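PDB 4V33: polysaccharide deacetylase-like protein from Bacillus anthracis, which is a putative polysaccharide deacetylase that binds zinc and is required for osmotic stability and maintenance of cell shape. Local coordinates for residues Phe201-Asp206 and Thr231-Val236. Numbering follows the deposited sequence.
With ZN (zinc ion), chain D.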
ATOM      1  N   PHE A 201       3.952   2.019   2.827  1.00 14.00           N
ATOM      2  CA  PHE A 201       3.551   3.412   2.678  1.00 12.63           C
ATOM      3  C   PHE A 201       4.299   4.262   3.684  1.00 14.58           C
ATOM      4  O   PHE A 201       4.142   4.081   4.889  1.00 18.68           O
ATOM      5  CB  PHE A 201       2.041   3.565   2.924  1.00 14.13           C
ATOM      6  CG  PHE A 201       1.195   3.105   1.773  1.00 16.56           C
ATOM      7  CD1 PHE A 201       1.154   1.768   1.417  1.00 15.41           C
ATOM      8  CD2 PHE A 201       0.439   4.009   1.046  1.00 19.74           C
ATOM      9  CE1 PHE A 201       0.378   1.336   0.347  1.00 18.45           C
ATOM     10  CE2 PHE A 201      -0.339   3.585  -0.018  1.00 18.56           C
ATOM     11  CZ  PHE A 201      -0.369   2.257  -0.369  1.00 20.86           C
ATOM     12  N   VAL A 202       5.130   5.171   3.191  1.00 12.14           N
ATOM     13  CA  VAL A 202       5.775   6.148   4.055  1.00 12.42           C
ATOM     14  C   VAL A 202       4.856   7.369   4.126  1.00 13.54           C
ATOM     15  O   VAL A 202       4.506   7.942   3.086  1.00 13.60           O
ATOM     16  CB  VAL A 202       7.142   6.570   3.500  1.00 12.84           C
ATOM     17  CG1 VAL A 202       7.798   7.611   4.410  1.00 15.35           C
ATOM     18  CG2 VAL A 202       8.052   5.339   3.328  1.00 15.19           C
ATOM     19  N   THR A 203       4.447   7.745   5.339  1.00 11.71           N
ATOM     20  CA  THR A 203       3.582   8.923   5.508  1.00 10.87           C
ATOM     21  C   THR A 203       4.136   9.882   6.553  1.00 12.93           C
ATOM     22  O   THR A 203       4.819   9.468   7.502  1.00 12.99           O
ATOM     23  CB  THR A 203       2.096   8.575   5.877  1.00 12.76           C
ATOM     24  OG1 THR A 203       1.980   8.274   7.275  1.00 14.71           O
ATOM     25  CG2 THR A 203       1.569   7.405   5.044  1.00 14.70           C
ATOM     26  N   PHE A 204       3.798  11.157   6.373  1.00 12.06           N
ATOM     27  CA  PHE A 204       4.199  12.245   7.262  1.00 13.49           C
ATOM     28  C   PHE A 204       2.965  13.014   7.666  1.00 12.36           C
ATOM     29  O   PHE A 204       2.109  13.311   6.820  1.00 13.53           O
ATOM     30  CB  PHE A 204       5.129  13.210   6.528  1.00 12.51           C
ATOM     31  CG  PHE A 204       6.394  12.582   6.052  1.00 11.27           C
ATOM     32  CD1 PHE A 204       6.450  11.987   4.803  1.00 13.37           C
ATOM     33  CD2 PHE A 204       7.532  12.585   6.847  1.00 12.49           C
ATOM     34  CE1 PHE A 204       7.617  11.390   4.340  1.00 15.32           C
ATOM     35  CE2 PHE A 204       8.710  11.987   6.391  1.00 13.99           C
ATOM     36  CZ  PHE A 204       8.750  11.389   5.135  1.00 13.34           C
ATOM     37  N   ASP A 205       2.888  13.360   8.945  1.00 10.98           N
ATOM     38  CA  ASP A 205       1.760  14.137   9.447  1.00 11.82           C
ATOM     39  C   ASP A 205       2.136  15.577   9.729  1.00 14.09           C
ATOM     40  O   ASP A 205       3.114  15.835  10.446  1.00 15.68           O
ATOM     41  CB  ASP A 205       1.204  13.525  10.738  1.00 12.53           C
ATOM     42  CG  ASP A 205       0.385  12.268  10.491  1.00 16.96           C
ATOM     43  OD1 ASP A 205       0.400  11.744   9.364  1.00 16.93           O
ATOM     44  OD2 ASP A 205      -0.284  11.807  11.437  1.00 21.21           O
ATOM     45  N   ASP A 206       1.334  16.475   9.150  1.00 12.76           N
ATOM     46  CA  ASP A 206       1.153  17.897   9.509  1.00 12.75           C
ATOM     47  C   ASP A 206       1.589  18.902   8.449  1.00 14.09           C
ATOM     48  O   ASP A 206       0.996  19.981   8.341  1.00 15.32           O
ATOM     49  CB  ASP A 206       1.753  18.311  10.865  1.00 13.74           C
ATOM     50  CG  ASP A 206       1.141  17.575  12.050  1.00 18.99           C
ATOM     51  OD1 ASP A 206       0.180  16.767  11.901  1.00 16.54           O
ATOM     52  OD2 ASP A 206       1.653  17.828  13.163  1.00 22.20           O
ATOM     53  N   THR A 231       3.592   9.979   1.257  1.00 12.77           N
ATOM     54  CA  THR A 231       2.376  10.773   1.447  1.00 12.28           C
ATOM     55  C   THR A 231       2.612  11.822   2.529  1.00 13.32           C
ATOM     56  O   THR A 231       3.133  11.512   3.598  1.00 13.43           O
ATOM     57  CB  THR A 231       1.212   9.876   1.892  1.00 12.39           C
ATOM     58  OG1 THR A 231       0.937   8.913   0.864  1.00 14.25           O
ATOM     59  CG2 THR A 231      -0.045  10.697   2.165  1.00 13.92           C
ATOM     60  N   GLU A 232       2.233  13.064   2.241  1.00 12.51           N
ATOM     61  CA  GLU A 232       2.273  14.127   3.232  1.00 14.46           C
ATOM     62  C   GLU A 232       0.834  14.478   3.552  1.00 13.54           C
ATOM     63  O   GLU A 232       0.068  14.804   2.649  1.00 15.58           O
ATOM     64  CB  GLU A 232       2.972  15.361   2.659  1.00 14.74           C
ATOM     65  CG  GLU A 232       2.945  16.576   3.594  1.00 15.30           C
ATOM     66  CD  GLU A 232       3.852  16.384   4.786  1.00 16.11           C
ATOM     67  OE1 GLU A 232       5.077  16.237   4.559  1.00 16.13           O
ATOM     68  OE2 GLU A 232       3.345  16.356   5.932  1.00 17.14           O
ATOM     69  N   TYR A 233       0.462  14.393   4.824  1.00 12.05           N
ATOM     70  CA  TYR A 233      -0.871  14.807   5.237  1.00 11.96           C
ATOM     71  C   TYR A 233      -0.783  16.236   5.765  1.00 12.55           C
ATOM     72  O   TYR A 233      -0.311  16.474   6.870  1.00 13.75           O
ATOM     73  CB  TYR A 233      -1.395  13.890   6.329  1.00 13.44           C
ATOM     74  CG  TYR A 233      -1.673  12.443   5.953  1.00 13.04           C
ATOM     75  CD1 TYR A 233      -2.762  12.102   5.156  1.00 13.21           C
ATOM     76  CD2 TYR A 233      -0.879  11.414   6.460  1.00 13.72           C
ATOM     77  CE1 TYR A 233      -3.045  10.769   4.853  1.00 14.37           C
ATOM     78  CE2 TYR A 233      -1.152  10.085   6.170  1.00 14.62           C
ATOM     79  CZ  TYR A 233      -2.242   9.773   5.383  1.00 14.68           C
ATOM     80  OH  TYR A 233      -2.524   8.459   5.111  1.00 15.16           O
ATOM     81  N   MET A 234      -1.249  17.185   4.959  1.00 13.60           N
ATOM     82  CA  MET A 234      -1.063  18.607   5.216  1.00 13.77           C
ATOM     83  C   MET A 234      -2.203  19.197   6.037  1.00 13.45           C
ATOM     84  O   MET A 234      -3.377  18.997   5.703  1.00 14.86           O
ATOM     85  CB  MET A 234      -1.002  19.336   3.866  1.00 16.33           C
ATOM     86  CG  MET A 234      -0.776  20.837   3.955  1.00 15.19           C
ATOM     87  SD  MET A 234       0.975  21.176   4.227  1.00 16.04           S
ATOM     88  CE  MET A 234       0.878  22.474   5.468  1.00 16.31           C
ATOM     89  N   ILE A 235      -1.871  19.915   7.111  1.00 13.26           N
ATOM     90  CA  ILE A 235      -2.869  20.746   7.784  1.00 13.43           C
ATOM     91  C   ILE A 235      -3.123  21.904   6.831  1.00 12.46           C
ATOM     92  O   ILE A 235      -2.266  22.767   6.659  1.00 14.75           O
ATOM     93  CB  ILE A 235      -2.373  21.248   9.154  1.00 11.24           C
ATOM     94  CG1 ILE A 235      -2.185  20.057  10.100  1.00 12.99           C
ATOM     95  CG2 ILE A 235      -3.392  22.237   9.759  1.00 12.14           C
ATOM     96  CD1 ILE A 235      -1.369  20.403  11.352  1.00 13.30           C
ATOM     97  N   VAL A 236      -4.280  21.908   6.166  1.00 13.25           N
ATOM     98  CA  VAL A 236      -4.416  22.713   4.961  1.00 14.83           C
ATOM     99  C   VAL A 236      -4.342  24.222   5.236  1.00 14.41           C
ATOM    100  O   VAL A 236      -3.764  24.982   4.457  1.00 15.89           O
ATOM    101  CB  VAL A 236      -5.672  22.314   4.157  1.00 15.10           C
ATOM    102  CG1 VAL A 236      -5.808  23.164   2.901  1.00 18.35           C
ATOM    103  CG2 VAL A 236      -5.598  20.824   3.782  1.00 17.70           C
TER
HETATM  104 ZN    ZN D1362      -1.132  15.648  13.169  1.00 27.58          ZN
HETATM  105  O   HOH W   1       2.580   6.734   1.253  1.00 14.27           O
HETATM  106  O   HOH W   2       0.224  15.812  14.680  0.86 21.34           O
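A parallel strand pair, V202-D206 beside T231-M234, supplies the two strands of a beta-alpha-beta unit in the polysaccharide deacetylase fold. Helix 211-221 makes the crossover, and strands 146-149 and 259-263 flank the pair. Backbone bonds pass from one strand to the other in turn: T231 N to V202 O, F204 N to T231 O, Y233 N to F204 O and D206 N to Y233 O. The Y233 N to F204 O bond is 2.8 Å long and nearly straight. The last bond runs from I235 N to D206 O at 3.1 Å, with the donor well above the carbonyl plane. It ties I235, the first loop residue after the second strand, to the metal-binding residue.

T203, D205 and Y233 share one face of the sheet. Y233 CE2 lies 3.6 Å from T203 CB, which is oblique to the ring. D205 OD1 reaches Y233 CD2 at 3.2 Å, with the carboxylate turned 78° from the ring plane. Y233 CG is anti to its carbonyl carbon (chi1 -66°), which puts it near F204 O and D205 OD1. The methyl CG2 of T231 lies over the ring centre. R343 makes a salt bridge with D205 and also bonds T203 OG1, which has a further partner in L147 O.

On the other face, the bent chain of E232 brings its carboxylate to F204. E232 OE1 is 3.6 Å from F204 CB. E232 OE2 makes a weak hydrogen bond to G207 N.

At the strand ends, D206 binds zinc together with H264 and H268. The side chain of I235 runs alongside D206, and its CD1 is 3.8 Å from D206 CB. D206 OD1 holds the zinc at 2.1 Å, while OD2 accepts a hydrogen bond from the zinc-bound water.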